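Local coordinates for ABC transporter, substrate binding protein (Agrobacterium tumefaciens, PDB 3C9H) that probably captures a solute in the periplasm and delivers it to an ABC transporter for import, and also binds a magnesium ion, at residues T133-A137 against A312-Q316; P151-R155 against V252-Y257; V169-T175 against G226-Y232; R190-F195 against D256-V260. Residues are numbered along the deposited sequence.

Contact 1: T133-A137 against A312-Q316; sequences TFEPA and ANTMQ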
loop_
_atom_site.group_PDB
_atom_site.type_symbol
_atom_site.label_atom_id
_atom_site.label_comp_id
_atom_site.label_asym_id
_atom_site.label_seq_id
_atom_site.Cartn_x
_atom_site.Cartn_y
_atom_site.Cartn_z
ATOM N N THR A 133 -4.015 3.542 7.632
ATOM C CA THR A 133 -4.714 4.037 6.462
ATOM C C THR A 133 -5.727 2.976 6.033
ATOM O O THR A 133 -5.711 1.854 6.533
ATOM C CB THR A 133 -3.745 4.255 5.276
ATOM O OG1 THR A 133 -3.271 2.978 4.792
ATOM C CG2 THR A 133 -2.554 5.157 5.680
ATOM N N PHE A 134 -6.562 3.326 5.063
ATOM C CA PHE A 134 -7.592 2.410 4.533
ATOM C C PHE A 134 -7.652 2.681 3.012
ATOM O O PHE A 134 -8.312 3.615 2.574
ATOM C CB PHE A 134 -8.908 2.741 5.271
ATOM C CG PHE A 134 -9.986 1.693 5.168
ATOM C CD1 PHE A 134 -9.932 0.535 5.940
ATOM C CD2 PHE A 134 -11.077 1.893 4.336
ATOM C CE1 PHE A 134 -10.955 -0.431 5.861
ATOM C CE2 PHE A 134 -12.099 0.941 4.244
ATOM C CZ PHE A 134 -12.035 -0.220 5.008
ATOM N N GLU A 135 -6.905 1.898 2.227
ATOM C CA GLU A 135 -6.649 2.182 0.781
ATOM C C GLU A 135 -7.041 1.025 -0.151
ATOM O O GLU A 135 -6.583 -0.081 0.037
ATOM C CB GLU A 135 -5.157 2.506 0.577
ATOM C CG GLU A 135 -4.742 3.844 1.206
ATOM C CD GLU A 135 -3.237 4.019 1.218
ATOM O OE1 GLU A 135 -2.670 4.267 0.132
ATOM O OE2 GLU A 135 -2.620 3.853 2.295
ATOM N N PRO A 136 -7.921 1.275 -1.141
ATOM C CA PRO A 136 -8.396 0.206 -2.018
ATOM C C PRO A 136 -7.490 -0.075 -3.220
ATOM O O PRO A 136 -6.749 0.810 -3.654
ATOM C CB PRO A 136 -9.740 0.729 -2.502
ATOM C CG PRO A 136 -9.521 2.222 -2.622
ATOM C CD PRO A 136 -8.602 2.549 -1.418
ATOM N N ALA A 137 -7.539 -1.316 -3.697
ATOM C CA ALA A 137 -6.919 -1.746 -4.951
ATOM C C ALA A 137 -7.962 -1.614 -6.051
ATOM O O ALA A 137 -9.016 -2.310 -6.024
ATOM C CB ALA A 137 -6.494 -3.161 -4.857
ATOM N N ALA A 312 -12.169 5.401 6.894
ATOM C CA ALA A 312 -12.606 4.005 6.885
ATOM C C ALA A 312 -14.085 3.864 7.281
ATOM O O ALA A 312 -14.825 3.120 6.637
ATOM C CB ALA A 312 -11.728 3.142 7.785
ATOM N N ASN A 313 -14.522 4.593 8.310
ATOM C CA ASN A 313 -15.941 4.561 8.736
ATOM C C ASN A 313 -16.913 4.885 7.594
ATOM O O ASN A 313 -17.832 4.108 7.310
ATOM C CB ASN A 313 -16.178 5.519 9.924
ATOM C CG ASN A 313 -17.573 5.371 10.536
ATOM O OD1 ASN A 313 -18.010 4.248 10.853
ATOM N ND2 ASN A 313 -18.274 6.505 10.734
ATOM N N THR A 314 -16.692 6.013 6.927
ATOM C CA THR A 314 -17.585 6.454 5.862
ATOM C C THR A 314 -17.524 5.534 4.643
ATOM O O THR A 314 -18.569 5.216 4.055
ATOM C CB THR A 314 -17.290 7.897 5.448
ATOM O OG1 THR A 314 -17.424 8.738 6.594
ATOM C CG2 THR A 314 -18.247 8.372 4.320
ATOM N N MET A 315 -16.312 5.103 4.274
ATOM C CA MET A 315 -16.133 4.164 3.170
ATOM C C MET A 315 -16.882 2.854 3.402
ATOM O O MET A 315 -17.572 2.346 2.500
ATOM C CB MET A 315 -14.645 3.877 2.948
ATOM C CG MET A 315 -13.958 4.987 2.217
ATOM S SD MET A 315 -12.170 4.751 2.040
ATOM C CE MET A 315 -12.095 3.225 1.020
ATOM N N GLN A 316 -16.782 2.328 4.618
ATOM C CA GLN A 316 -17.521 1.128 4.961
ATOM C C GLN A 316 -19.028 1.404 4.954
ATOM O O GLN A 316 -19.812 0.563 4.501
ATOM C CB GLN A 316 -17.049 0.574 6.307
ATOM C CG GLN A 316 -15.602 0.109 6.230
ATOM C CD GLN A 316 -15.184 -0.767 7.393
ATOM O OE1 GLN A 316 -15.216 -0.341 8.553
ATOM N NE2 GLN A 316 -14.773 -2.002 7.085
#
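Start with Phe134, whose side chain does most of the work here. Its chi1 is t (-164°), which sends the ring out from just before the strand to the first turn of the helix that begins at Ala312. The Ala312 methyl sits over one ring face: CB of Ala312 lies 3.7 Å from the centroid of the Phe134 ring, 20° off the normal, a CH-pi contact made possible by so small a residue. Met315, one helical turn on, takes the m, t, p conformation and meets the ring at its edge. Its CE is 3.7 Å from CD2 of Phe134, and its SD stands 5.2 Å from the ring centroid, nearly in the ring plane, a Met-aromatic contact. The same methyl reaches Pro136, with Met315 CE 4.3 Å from Pro136 CD. Gln316 (m, t) lays its aliphatic part against the ring tip, Phe134 CZ to Gln316 CG being 3.8 Å.

Side chains alternate along 133-136. Thr133 and Glu135 point away from the helix, joined by a 2.7 Å hydrogen bond from Thr133 OG1 to Glu135 OE2, and Glu135 also forms a salt bridge with Arg263 and a hydrogen bond with Ser237. Strand 135-142 runs beside strand 258-268, which also pairs with strands 90-93 and 129-131. Such shared strands are consistent with the two-lobed fold of periplasmic binding proteins, and helix 312-319 packs apolar side chains against this junction.

Contact 2: P151-R155 against V252-Y257; sequences PPATR and VLPKDY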
loop_
_atom_site.group_PDB
_atom_site.type_symbol
_atom_site.label_atom_id
_atom_site.label_comp_id
_atom_site.label_asym_id
_atom_site.label_seq_id
_atom_site.Cartn_x
_atom_site.Cartn_y
_atom_site.Cartn_z
ATOM N N PRO A 151 -15.206 1.595 -19.325
ATOM C CA PRO A 151 -14.272 0.557 -18.887
ATOM C C PRO A 151 -14.943 -0.518 -18.041
ATOM O O PRO A 151 -16.038 -0.290 -17.523
ATOM C CB PRO A 151 -13.251 1.339 -18.065
ATOM C CG PRO A 151 -13.985 2.490 -17.541
ATOM C CD PRO A 151 -14.939 2.883 -18.652
ATOM N N PRO A 152 -14.287 -1.695 -17.906
ATOM C CA PRO A 152 -14.804 -2.797 -17.095
ATOM C C PRO A 152 -14.856 -2.406 -15.620
ATOM O O PRO A 152 -13.992 -1.669 -15.162
ATOM C CB PRO A 152 -13.805 -3.927 -17.356
ATOM C CG PRO A 152 -12.546 -3.242 -17.782
ATOM C CD PRO A 152 -12.971 -2.015 -18.504
ATOM N N ALA A 153 -15.907 -2.847 -14.921
ATOM C CA ALA A 153 -16.148 -2.508 -13.517
ATOM C C ALA A 153 -16.123 -3.731 -12.586
ATOM O O ALA A 153 -16.275 -3.596 -11.376
ATOM C CB ALA A 153 -17.486 -1.791 -13.381
ATOM N N THR A 154 -15.939 -4.913 -13.157
ATOM C CA THR A 154 -15.817 -6.148 -12.422
ATOM C C THR A 154 -14.738 -6.970 -13.103
ATOM O O THR A 154 -14.317 -6.664 -14.225
ATOM C CB THR A 154 -17.133 -6.976 -12.424
ATOM O OG1 THR A 154 -17.364 -7.513 -13.730
ATOM C CG2 THR A 154 -18.326 -6.154 -11.966
ATOM N N ARG A 155 -14.321 -8.036 -12.442
ATOM C CA ARG A 155 -13.323 -8.931 -12.992
ATOM C C ARG A 155 -13.838 -9.727 -14.199
ATOM O O ARG A 155 -13.105 -9.944 -15.140
ATOM C CB ARG A 155 -12.780 -9.837 -11.880
ATOM C CG ARG A 155 -11.741 -9.072 -11.048
ATOM C CD ARG A 155 -11.602 -9.572 -9.662
ATOM N NE ARG A 155 -10.760 -8.681 -8.865
ATOM C CZ ARG A 155 -11.206 -7.640 -8.169
ATOM N NH1 ARG A 155 -10.355 -6.910 -7.481
ATOM N NH2 ARG A 155 -12.496 -7.339 -8.132
ATOM N N VAL A 252 -11.780 3.044 -11.443
ATOM C CA VAL A 252 -12.985 2.260 -11.126
ATOM C C VAL A 252 -12.719 1.423 -9.888
ATOM O O VAL A 252 -11.763 0.624 -9.856
ATOM C CB VAL A 252 -13.400 1.332 -12.317
ATOM C CG1 VAL A 252 -14.707 0.618 -12.016
ATOM C CG2 VAL A 252 -13.526 2.103 -13.578
ATOM N N LEU A 253 -13.519 1.636 -8.832
ATOM C CA LEU A 253 -13.515 0.715 -7.696
ATOM C C LEU A 253 -14.295 -0.506 -8.150
ATOM O O LEU A 253 -15.450 -0.381 -8.497
ATOM C CB LEU A 253 -14.156 1.320 -6.428
ATOM C CG LEU A 253 -13.159 2.068 -5.529
ATOM C CD1 LEU A 253 -12.841 3.419 -6.145
ATOM C CD2 LEU A 253 -13.704 2.220 -4.108
ATOM N N PRO A 254 -13.658 -1.672 -8.208
ATOM C CA PRO A 254 -14.398 -2.831 -8.699
ATOM C C PRO A 254 -15.689 -3.121 -7.919
ATOM O O PRO A 254 -15.693 -3.148 -6.675
ATOM C CB PRO A 254 -13.394 -3.967 -8.539
ATOM C CG PRO A 254 -12.084 -3.297 -8.628
ATOM C CD PRO A 254 -12.258 -2.014 -7.918
ATOM N N LYS A 255 -16.759 -3.374 -8.663
ATOM C CA LYS A 255 -18.089 -3.527 -8.083
ATOM C C LYS A 255 -18.381 -4.923 -7.571
ATOM O O LYS A 255 -19.229 -5.072 -6.694
ATOM C CB LYS A 255 -19.156 -3.117 -9.097
ATOM C CG LYS A 255 -19.136 -1.640 -9.444
ATOM C CD LYS A 255 -20.085 -1.401 -10.580
ATOM C CE LYS A 255 -20.154 0.054 -11.022
ATOM N NZ LYS A 255 -21.044 0.133 -12.235
ATOM N N ASP A 256 -17.713 -5.938 -8.127
ATOM C CA ASP A 256 -17.784 -7.311 -7.590
ATOM C C ASP A 256 -17.159 -7.404 -6.172
ATOM O O ASP A 256 -17.787 -7.880 -5.235
ATOM C CB ASP A 256 -17.189 -8.348 -8.565
ATOM C CG ASP A 256 -15.802 -7.962 -9.118
ATOM O OD1 ASP A 256 -15.331 -6.822 -8.927
ATOM O OD2 ASP A 256 -15.189 -8.815 -9.789
ATOM N N TYR A 257 -15.938 -6.922 -6.003
ATOM C CA TYR A 257 -15.398 -6.713 -4.663
ATOM C C TYR A 257 -14.177 -5.805 -4.770
ATOM O O TYR A 257 -13.538 -5.729 -5.827
ATOM C CB TYR A 257 -15.012 -8.037 -3.985
ATOM C CG TYR A 257 -13.873 -8.757 -4.662
ATOM C CD1 TYR A 257 -12.552 -8.487 -4.335
ATOM C CD2 TYR A 257 -14.122 -9.717 -5.635
ATOM C CE1 TYR A 257 -11.503 -9.150 -4.984
ATOM C CE2 TYR A 257 -13.104 -10.374 -6.258
ATOM C CZ TYR A 257 -11.799 -10.106 -5.936
ATOM O OH TYR A 257 -10.805 -10.807 -6.601
#
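Two loops run side by side, one leading into helix 155-164 and the other into strand 258-268. Pro151 comes first, its CG 4.0 Å from CG2 of Val252. The ring of Pro152 turns the other way, onto Phe146 and Phe158. At Ala153 the two segments draw together: its CB packs 3.9 Å from CG1 of Val252, and its carbonyl O accepts a nearly straight hydrogen bond from Lys255 N at 2.8 Å. Ala153 O also receives a CA-H...O contact from Pro254 CA at 3.4 Å.

Thr154 is the helix N-cap, its OG1 bonded to the amide of Glu157, while its CB rests 3.7 Å from CG of Asp256. Arg155, in the first turn, is held at both ends. Its backbone N donates to Asp256 OD2 (2.9 Å), and the extended side chain returns to the same carboxylate through a salt bridge, Arg155 NH2 to Asp256 OD1, 3.0 Å. Arg155 NH2 also donates to Tyr257 O at 3.0 Å. The guanidinium lies flat on the Tyr257 ring, centres 3.7 Å apart and planes at 10°, while NE bonds Tyr232 OH.

The buried guanidinium charge is balanced by the Asp256 carboxylate, with Tyr257 O and Tyr232 OH accepting its N-H groups and the Tyr257 ring making a cation-pi contact. Because Asp256 takes both the amide and the side chain of Arg155, helix start and strand entrance are fixed to each other.

Contact 3: V169-T175 against G226-Y232; sequences VHGRIAT and GRFVLGY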
loop_
_atom_site.group_PDB
_atom_site.type_symbol
_atom_site.label_atom_id
_atom_site.label_comp_id
_atom_site.label_asym_id
_atom_site.label_seq_id
_atom_site.Cartn_x
_atom_site.Cartn_y
_atom_site.Cartn_z
ATOM N N VAL A 169 -5.729 -4.339 -26.958
ATOM C CA VAL A 169 -5.220 -4.386 -25.573
ATOM C C VAL A 169 -3.875 -5.066 -25.412
ATOM O O VAL A 169 -3.233 -4.897 -24.382
ATOM C CB VAL A 169 -6.177 -5.128 -24.602
ATOM C CG1 VAL A 169 -7.525 -4.459 -24.576
ATOM C CG2 VAL A 169 -6.287 -6.605 -24.969
ATOM N N HIS A 170 -3.453 -5.843 -26.406
ATOM C CA HIS A 170 -2.313 -6.730 -26.220
ATOM C C HIS A 170 -1.006 -5.994 -25.897
ATOM O O HIS A 170 -0.553 -5.152 -26.668
ATOM C CB HIS A 170 -2.101 -7.653 -27.418
ATOM C CG HIS A 170 -1.124 -8.748 -27.135
ATOM N ND1 HIS A 170 -1.509 -9.977 -26.653
ATOM C CD2 HIS A 170 0.226 -8.770 -27.192
ATOM C CE1 HIS A 170 -0.437 -10.719 -26.441
ATOM N NE2 HIS A 170 0.628 -10.010 -26.765
ATOM N N GLY A 171 -0.412 -6.328 -24.750
ATOM C CA GLY A 171 0.756 -5.627 -24.247
ATOM C C GLY A 171 0.470 -4.210 -23.782
ATOM O O GLY A 171 1.391 -3.438 -23.584
ATOM N N ARG A 172 -0.803 -3.861 -23.611
ATOM C CA ARG A 172 -1.177 -2.519 -23.174
ATOM C C ARG A 172 -2.058 -2.573 -21.921
ATOM O O ARG A 172 -2.857 -1.673 -21.648
ATOM C CB ARG A 172 -1.830 -1.746 -24.323
ATOM C CG ARG A 172 -0.823 -1.521 -25.449
ATOM C CD ARG A 172 -1.365 -0.764 -26.624
ATOM N NE ARG A 172 -1.756 0.587 -26.260
ATOM C CZ ARG A 172 -2.939 1.136 -26.533
ATOM N NH1 ARG A 172 -3.874 0.483 -27.219
ATOM N NH2 ARG A 172 -3.182 2.369 -26.130
ATOM N N ILE A 173 -1.875 -3.629 -21.132
ATOM C CA ILE A 173 -2.434 -3.660 -19.775
ATOM C C ILE A 173 -1.327 -3.993 -18.810
ATOM O O ILE A 173 -0.301 -4.567 -19.188
ATOM C CB ILE A 173 -3.606 -4.652 -19.615
ATOM C CG1 ILE A 173 -3.126 -6.084 -19.856
ATOM C CG2 ILE A 173 -4.762 -4.262 -20.576
ATOM C CD1 ILE A 173 -4.114 -7.119 -19.443
ATOM N N ALA A 174 -1.533 -3.621 -17.553
ATOM C CA ALA A 174 -0.481 -3.754 -16.554
ATOM C C ALA A 174 -1.028 -4.045 -15.148
ATOM O O ALA A 174 -2.162 -3.701 -14.819
ATOM C CB ALA A 174 0.373 -2.497 -16.524
ATOM N N THR A 175 -0.184 -4.686 -14.341
ATOM C CA THR A 175 -0.476 -4.974 -12.947
ATOM C C THR A 175 0.835 -5.098 -12.150
ATOM O O THR A 175 1.946 -4.970 -12.701
ATOM C CB THR A 175 -1.333 -6.251 -12.804
ATOM O OG1 THR A 175 -1.868 -6.323 -11.479
ATOM C CG2 THR A 175 -0.517 -7.523 -13.115
ATOM N N GLY A 226 -1.421 6.903 -22.151
ATOM C CA GLY A 226 -2.028 6.012 -23.117
ATOM C C GLY A 226 -1.169 4.892 -23.626
ATOM O O GLY A 226 -1.641 4.139 -24.451
ATOM N N ARG A 227 0.069 4.738 -23.133
ATOM C CA ARG A 227 0.851 3.536 -23.474
ATOM C C ARG A 227 0.097 2.266 -23.076
ATOM O O ARG A 227 0.128 1.258 -23.800
ATOM C CB ARG A 227 2.233 3.547 -22.813
ATOM C CG ARG A 227 3.260 4.440 -23.524
ATOM C CD ARG A 227 4.563 4.531 -22.745
ATOM N NE ARG A 227 4.442 5.496 -21.661
ATOM C CZ ARG A 227 5.396 5.774 -20.774
ATOM N NH1 ARG A 227 6.551 5.138 -20.804
ATOM N NH2 ARG A 227 5.180 6.696 -19.845
ATOM N N PHE A 228 -0.592 2.349 -21.928
ATOM C CA PHE A 228 -1.450 1.299 -21.417
ATOM C C PHE A 228 -2.866 1.803 -21.363
ATOM O O PHE A 228 -3.095 2.961 -21.076
ATOM C CB PHE A 228 -1.041 0.931 -19.982
ATOM C CG PHE A 228 0.319 0.274 -19.867
ATOM C CD1 PHE A 228 0.901 -0.400 -20.924
ATOM C CD2 PHE A 228 0.979 0.274 -18.643
ATOM C CE1 PHE A 228 2.144 -1.014 -20.787
ATOM C CE2 PHE A 228 2.223 -0.338 -18.500
ATOM C CZ PHE A 228 2.799 -0.980 -19.578
ATOM N N VAL A 229 -3.825 0.922 -21.607
ATOM C CA VAL A 229 -5.238 1.311 -21.549
ATOM C C VAL A 229 -5.891 0.970 -20.196
ATOM O O VAL A 229 -6.864 1.597 -19.803
ATOM C CB VAL A 229 -6.009 0.660 -22.692
ATOM C CG1 VAL A 229 -5.396 1.108 -24.038
ATOM C CG2 VAL A 229 -6.047 -0.872 -22.552
ATOM N N LEU A 230 -5.352 -0.029 -19.500
ATOM C CA LEU A 230 -5.908 -0.509 -18.230
ATOM C C LEU A 230 -4.801 -0.922 -17.259
ATOM O O LEU A 230 -3.797 -1.524 -17.663
ATOM C CB LEU A 230 -6.803 -1.741 -18.453
ATOM C CG LEU A 230 -8.227 -1.549 -18.976
ATOM C CD1 LEU A 230 -8.766 -2.893 -19.481
ATOM C CD2 LEU A 230 -9.141 -0.948 -17.911
ATOM N N GLY A 231 -5.006 -0.625 -15.980
ATOM C CA GLY A 231 -4.219 -1.224 -14.901
ATOM C C GLY A 231 -5.106 -1.918 -13.876
ATOM O O GLY A 231 -6.239 -1.484 -13.605
ATOM N N TYR A 232 -4.579 -2.992 -13.293
ATOM C CA TYR A 232 -5.318 -3.842 -12.378
ATOM C C TYR A 232 -4.628 -3.872 -11.001
ATOM O O TYR A 232 -3.415 -4.033 -10.931
ATOM C CB TYR A 232 -5.422 -5.272 -12.947
ATOM C CG TYR A 232 -6.071 -6.237 -12.004
ATOM C CD1 TYR A 232 -7.447 -6.258 -11.857
ATOM C CD2 TYR A 232 -5.317 -7.131 -11.246
ATOM C CE1 TYR A 232 -8.062 -7.119 -10.960
ATOM C CE2 TYR A 232 -5.928 -8.011 -10.342
ATOM C CZ TYR A 232 -7.293 -7.995 -10.204
ATOM O OH TYR A 232 -7.922 -8.859 -9.333
#
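This is a parallel strand pair in an alpha/beta sheet: strand 173-176 lies between strands 211-213 and 230-235, which are joined over it by helix 216-224 in a beta-alpha-beta crossover. The ladder is formed by Ala174 N to Leu230 O (3.1 Å) and Tyr232 N to Ala174 O (2.9 Å), with a hydrogen bond from Val229 N to Arg172 O (2.8 Å) just ahead of it.

On the face carrying Ala174 the bump is Phe228. Its ring fills the space left by the small alanine, CE2 of Phe228 coming 3.5 Å from CB of Ala174, and Ile219 of the crossover helix packs there too. Gly231, bridged to Ala174, adds no bulk. Ile173 and Leu230 occupy the other face, with CG2 of Ile173 against CB of Leu230 at 3.9 Å, covered by Leu162 and Tyr161 of helix 155-164. Val229 wedges in beside them: its CG2 is 4.1 Å from CG2 of Ile173 and 4.4 Å from CG1 of Val169.

A type II turn from Val169 to Arg172, with Gly171 at positive phi, leads into the first strand. The Arg172 side chain extends along segment 226-232, its NE donating to Arg227 O at 3.2 Å and its NH2 to Gly226 O at 2.9 Å, with the Val229 methyl CG1 over the guanidinium face. At the far end Thr175 OG1 donates to the carbonyl O of Tyr232, 2.8 Å away.

Contact 4: R190-F195 against D256-V260; sequences RDQEQF and DYTVV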
loop_
_atom_site.group_PDB
_atom_site.type_symbol
_atom_site.label_atom_id
_atom_site.label_comp_id
_atom_site.label_asym_id
_atom_site.label_seq_id
_atom_site.Cartn_x
_atom_site.Cartn_y
_atom_site.Cartn_z
ATOM N N ARG A 190 -5.188 -11.881 -1.300
ATOM C CA ARG A 190 -6.558 -11.556 -0.933
ATOM C C ARG A 190 -7.564 -11.864 -2.057
ATOM O O ARG A 190 -8.659 -12.345 -1.784
ATOM C CB ARG A 190 -6.680 -10.096 -0.497
ATOM C CG ARG A 190 -5.746 -9.671 0.627
ATOM C CD ARG A 190 -5.824 -10.583 1.836
ATOM N NE ARG A 190 -7.028 -10.347 2.628
ATOM C CZ ARG A 190 -7.371 -11.071 3.697
ATOM N NH1 ARG A 190 -6.608 -12.092 4.094
ATOM N NH2 ARG A 190 -8.478 -10.772 4.379
ATOM N N ASP A 191 -7.205 -11.552 -3.303
ATOM C CA ASP A 191 -8.022 -11.929 -4.463
ATOM C C ASP A 191 -8.330 -13.443 -4.446
ATOM O O ASP A 191 -9.460 -13.862 -4.637
ATOM C CB ASP A 191 -7.288 -11.600 -5.764
ATOM C CG ASP A 191 -7.364 -10.140 -6.151
ATOM O OD1 ASP A 191 -8.252 -9.409 -5.657
ATOM O OD2 ASP A 191 -6.544 -9.727 -6.998
ATOM N N GLN A 192 -7.300 -14.249 -4.233
ATOM C CA GLN A 192 -7.462 -15.698 -4.120
ATOM C C GLN A 192 -8.470 -16.118 -3.037
ATOM O O GLN A 192 -9.190 -17.096 -3.231
ATOM C CB GLN A 192 -6.119 -16.363 -3.853
ATOM C CG GLN A 192 -6.142 -17.856 -4.212
ATOM C CD GLN A 192 -4.868 -18.563 -3.849
ATOM O OE1 GLN A 192 -4.264 -18.265 -2.822
ATOM N NE2 GLN A 192 -4.440 -19.505 -4.696
ATOM N N GLU A 193 -8.525 -15.385 -1.920
ATOM C CA GLU A 193 -9.490 -15.673 -0.829
ATOM C C GLU A 193 -10.941 -15.225 -1.119
ATOM O O GLU A 193 -11.879 -15.811 -0.584
ATOM C CB GLU A 193 -8.999 -15.085 0.516
ATOM C CG GLU A 193 -8.075 -16.036 1.288
ATOM C CD GLU A 193 -7.141 -15.348 2.317
ATOM O OE1 GLU A 193 -7.444 -14.207 2.752
ATOM O OE2 GLU A 193 -6.097 -15.970 2.693
ATOM N N GLN A 194 -11.138 -14.191 -1.942
ATOM C CA GLN A 194 -12.503 -13.789 -2.349
ATOM C C GLN A 194 -12.959 -14.624 -3.508
ATOM O O GLN A 194 -13.973 -15.301 -3.457
ATOM C CB GLN A 194 -12.576 -12.338 -2.848
ATOM C CG GLN A 194 -11.846 -11.351 -2.046
ATOM C CD GLN A 194 -12.167 -11.477 -0.606
ATOM O OE1 GLN A 194 -13.339 -11.572 -0.229
ATOM N NE2 GLN A 194 -11.132 -11.491 0.228
ATOM N N PHE A 195 -12.149 -14.553 -4.553
ATOM C CA PHE A 195 -12.512 -14.886 -5.910
ATOM C C PHE A 195 -11.881 -16.234 -6.189
ATOM O O PHE A 195 -10.658 -16.336 -6.355
ATOM C CB PHE A 195 -11.928 -13.807 -6.841
ATOM C CG PHE A 195 -12.798 -13.436 -8.005
ATOM C CD1 PHE A 195 -12.308 -13.533 -9.305
ATOM C CD2 PHE A 195 -14.089 -12.941 -7.808
ATOM C CE1 PHE A 195 -13.086 -13.171 -10.387
ATOM C CE2 PHE A 195 -14.882 -12.560 -8.889
ATOM C CZ PHE A 195 -14.378 -12.685 -10.184
ATOM N N ASP A 256 -17.713 -5.938 -8.127
ATOM C CA ASP A 256 -17.784 -7.311 -7.590
ATOM C C ASP A 256 -17.159 -7.404 -6.172
ATOM O O ASP A 256 -17.787 -7.880 -5.235
ATOM C CB ASP A 256 -17.189 -8.348 -8.565
ATOM C CG ASP A 256 -15.802 -7.962 -9.118
ATOM O OD1 ASP A 256 -15.331 -6.822 -8.927
ATOM O OD2 ASP A 256 -15.189 -8.815 -9.789
ATOM N N TYR A 257 -15.938 -6.922 -6.003
ATOM C CA TYR A 257 -15.398 -6.713 -4.663
ATOM C C TYR A 257 -14.177 -5.805 -4.770
ATOM O O TYR A 257 -13.538 -5.729 -5.827
ATOM C CB TYR A 257 -15.012 -8.037 -3.985
ATOM C CG TYR A 257 -13.873 -8.757 -4.662
ATOM C CD1 TYR A 257 -12.552 -8.487 -4.335
ATOM C CD2 TYR A 257 -14.122 -9.717 -5.635
ATOM C CE1 TYR A 257 -11.503 -9.150 -4.984
ATOM C CE2 TYR A 257 -13.104 -10.374 -6.258
ATOM C CZ TYR A 257 -11.799 -10.106 -5.936
ATOM O OH TYR A 257 -10.805 -10.807 -6.601
ATOM N N THR A 258 -13.856 -5.129 -3.675
ATOM C CA THR A 258 -12.698 -4.245 -3.655
ATOM C C THR A 258 -11.840 -4.608 -2.446
ATOM O O THR A 258 -12.279 -4.466 -1.305
ATOM C CB THR A 258 -13.069 -2.715 -3.612
ATOM O OG1 THR A 258 -13.750 -2.318 -4.813
ATOM C CG2 THR A 258 -11.807 -1.855 -3.510
ATOM N N VAL A 259 -10.636 -5.106 -2.701
ATOM C CA VAL A 259 -9.693 -5.374 -1.636
ATOM C C VAL A 259 -9.175 -4.053 -1.059
ATOM O O VAL A 259 -8.914 -3.094 -1.803
ATOM C CB VAL A 259 -8.536 -6.255 -2.106
ATOM C CG1 VAL A 259 -7.485 -6.360 -0.969
ATOM C CG2 VAL A 259 -9.065 -7.664 -2.517
ATOM N N VAL A 260 -9.053 -4.000 0.274
ATOM C CA VAL A 260 -8.573 -2.803 0.968
ATOM C C VAL A 260 -7.378 -3.168 1.854
ATOM O O VAL A 260 -7.407 -4.151 2.644
ATOM C CB VAL A 260 -9.665 -2.132 1.804
ATOM C CG1 VAL A 260 -9.121 -0.878 2.538
ATOM C CG2 VAL A 260 -10.819 -1.763 0.926
#
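The C-terminal end of helix 183-194 packs on the start of strand 258-268, with the Tyr257 ring filling the space between. The Tyr257 hydroxyl OH donates to Asp191 OD1 at 3.1 Å, while the other carboxylate oxygen, OD2, takes Tyr232 OH. Over one face of the Tyr257 ring lies Gln194, its CB 3.8 Å from the centroid and 7° off the normal, a CH-pi contact. The opposite face carries the Arg155 guanidinium, so the ring is sandwiched. Phe195, just past the helix, meets Tyr257 obliquely, with centroids 5.3 Å apart and planes at 51°. One turn before Gln194, Arg190 CB touches Val259 CG1 at 3.9 Å, and its guanidinium turns along the helix to a salt bridge, Arg190 NH1 to Glu193 OE1, 2.6 Å.

Tyr257 and Val259 point toward the helix; Thr258 and Val260 point away. The end of helix 183-194 thereby covers the start of strand 258-268, flanked by strand 323-325, which Gln194 touches at Arg324, and by helix 198-207, where Ile198 meets Asp191.

In the fold
Along the chain, contact 1 opens at 133-137 and closes only at 312-316, so the other three nest inside its loop. Contact 2 opens at 151-155 and closes at 252-257, enclosing contact 3. Contact 3 (169-175 with 226-232) crosses contact 4 (190-195 with 256-260), the segments alternating, and contacts 2 and 4 end on the shared pair Asp256 and Tyr257. Neighbouring strands join contacts 1 and 4, with Ala137 N 2.9 Å from Val259 O in a probable hydrogen bond. Tyr232 of contact 3 meets Arg155 of contact 2 and Asp191 of contact 4. Together they link helices 155-164, 183-194 and 312-319 to the sheet, and contact 3 joins parallel strands 173-176 and 230-235 within it.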